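Local structure of twitching motility protein PilT (Aquifex aeolicus, 2EYU) at residues 29-34 with 128-133. The protein is a pilus retraction motor whose C-terminal domain, of the P-loop NTPase clan, probably uses ATP to power twitching motility. The protein carries 1 engineered substitution. Numbering follows the deposited sequence.
Sequences LVTGPT and GTLHTN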
loop_
_atom_site.group_PDB
_atom_site.type_symbol
_atom_site.label_atom_id
_atom_site.label_comp_id
_atom_site.label_asym_id
_atom_site.label_seq_id
_atom_site.Cartn_x
_atom_site.Cartn_y
_atom_site.Cartn_z
ATOM N N LEU A 29 -2.594 -0.255 -1.756
ATOM C CA LEU A 29 -1.586 0.794 -1.825
ATOM C C LEU A 29 -0.429 0.538 -0.881
ATOM O O LEU A 29 -0.663 0.134 0.260
ATOM C CB LEU A 29 -2.198 2.136 -1.439
ATOM C CG LEU A 29 -3.437 2.557 -2.232
ATOM C CD1 LEU A 29 -3.904 3.936 -1.803
ATOM C CD2 LEU A 29 -3.142 2.528 -3.710
ATOM N N VAL A 30 0.801 0.762 -1.361
ATOM C CA VAL A 30 1.932 0.549 -0.431
ATOM C C VAL A 30 2.720 1.849 -0.420
ATOM O O VAL A 30 3.121 2.326 -1.494
ATOM C CB VAL A 30 2.779 -0.657 -0.843
ATOM C CG1 VAL A 30 4.038 -0.772 -0.014
ATOM C CG2 VAL A 30 1.967 -1.939 -0.668
ATOM N N THR A 31 2.907 2.465 0.742
ATOM C CA THR A 31 3.444 3.826 0.714
ATOM C C THR A 31 4.598 4.034 1.689
ATOM O O THR A 31 4.922 3.186 2.500
ATOM C CB THR A 31 2.359 4.867 1.059
ATOM O OG1 THR A 31 2.006 4.699 2.430
ATOM C CG2 THR A 31 1.093 4.638 0.230
ATOM N N GLY A 32 5.222 5.207 1.558
ATOM C CA GLY A 32 6.322 5.617 2.405
ATOM C C GLY A 32 7.309 6.532 1.699
ATOM O O GLY A 32 7.315 6.743 0.488
ATOM N N PRO A 33 8.202 7.114 2.492
ATOM C CA PRO A 33 9.153 8.092 1.952
ATOM C C PRO A 33 10.159 7.497 0.992
ATOM O O PRO A 33 10.055 6.375 0.486
ATOM C CB PRO A 33 9.840 8.599 3.234
ATOM C CG PRO A 33 9.684 7.485 4.216
ATOM C CD PRO A 33 8.332 6.877 3.938
ATOM N N THR A 34 11.197 8.285 0.703
ATOM C CA THR A 34 12.234 7.815 -0.209
ATOM C C THR A 34 12.961 6.623 0.371
ATOM O O THR A 34 13.251 6.593 1.567
ATOM C CB THR A 34 13.203 8.986 -0.495
ATOM O OG1 THR A 34 12.575 9.795 -1.501
ATOM C CG2 THR A 34 14.515 8.479 -1.042
ATOM N N GLY A 128 -0.722 0.122 -6.266
ATOM C CA GLY A 128 -0.066 1.374 -6.572
ATOM C C GLY A 128 0.843 1.791 -5.436
ATOM O O GLY A 128 0.800 1.242 -4.337
ATOM N N THR A 129 1.707 2.777 -5.685
ATOM C CA THR A 129 2.522 3.312 -4.617
ATOM C C THR A 129 2.356 4.832 -4.570
ATOM O O THR A 129 2.128 5.477 -5.598
ATOM C CB THR A 129 4.046 3.072 -4.710
ATOM O OG1 THR A 129 4.516 3.634 -5.946
ATOM C CG2 THR A 129 4.411 1.603 -4.708
ATOM N N LEU A 130 2.488 5.341 -3.356
ATOM C CA LEU A 130 2.560 6.781 -3.122
ATOM C C LEU A 130 3.679 7.037 -2.103
ATOM O O LEU A 130 4.100 6.099 -1.407
ATOM C CB LEU A 130 1.278 7.350 -2.566
ATOM C CG LEU A 130 -0.100 7.009 -3.101
ATOM C CD1 LEU A 130 -0.673 5.765 -2.440
ATOM C CD2 LEU A 130 -1.042 8.189 -2.881
ATOM N N HIS A 131 4.111 8.281 -2.010
ATOM C CA HIS A 131 5.142 8.675 -1.049
ATOM C C HIS A 131 4.608 9.215 0.260
ATOM O O HIS A 131 5.336 9.799 1.085
ATOM C CB HIS A 131 6.045 9.739 -1.703
ATOM C CG HIS A 131 7.136 9.110 -2.522
ATOM N ND1 HIS A 131 7.360 9.448 -3.839
ATOM C CD2 HIS A 131 8.080 8.193 -2.219
ATOM C CE1 HIS A 131 8.380 8.757 -4.311
ATOM N NE2 HIS A 131 8.839 7.981 -3.350
ATOM N N THR A 132 3.319 9.030 0.517
ATOM C CA THR A 132 2.731 9.455 1.792
ATOM C C THR A 132 3.219 8.600 2.938
ATOM O O THR A 132 3.623 7.446 2.756
ATOM C CB THR A 132 1.194 9.373 1.723
ATOM O OG1 THR A 132 0.852 8.059 1.259
ATOM C CG2 THR A 132 0.631 10.357 0.714
ATOM N N ASN A 133 3.187 9.158 4.149
ATOM C CA ASN A 133 3.810 8.462 5.272
ATOM C C ASN A 133 2.834 7.651 6.103
ATOM O O ASN A 133 3.295 6.800 6.863
ATOM C CB ASN A 133 4.531 9.487 6.165
ATOM C CG ASN A 133 6.031 9.444 5.906
ATOM O OD1 ASN A 133 6.843 9.768 6.769
ATOM N ND2 ASN A 133 6.382 9.026 4.693
#
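Val30 N donates a nearly straight hydrogen bond to Gly128 O at 3.0 Å, with an N-H...O angle of 162°, and joins two neighbouring parallel strands. The same carbonyl oxygen also receives a CA-H...O contact from Leu29 CA. Where strand 26-31 ends, Gly32 N donates to Leu130 O at 3.3 Å, with the donor tilted from the carbonyl plane.

On the face carrying Leu29, Thr31 and Leu130, Thr31 and Leu130 lie side by side and point the same way, packed tightly with Thr31 CG2 3.4 Å from Leu130 CD1. That leucine methyl also meets Leu29 CD1. Thr31 holds OG1 between its backbone N and carbonyl carbon (chi1 68°), which places the hydroxyl against Thr132 O in a weak 3.2 Å hydrogen bond and leaves CG2 beside the leucine. The hydroxyl is held more firmly by a hydrogen bond with Ser167 OG of strand 162-171. An alanine at Thr31 would probably leave Ser167 without this hydroxyl partner and open a gap beside Leu130 CD1.

Past the strands, Asn133 swings its amide across the Pro33 ring at about a right angle, ND2 lying against Pro33 CD without bonding to it, while its OD1 bonds Arg169. His131 turns its ring edge to the other segment, CD2 lying 3.2 Å from Gly32 O. Gly32 adopts phi 150°, where a side chain would jam against the preceding carbonyl. This pairing of adjacent central strands, one running into a probable Walker A P-loop and helix 38-52, is characteristic of the P-loop NTPase core.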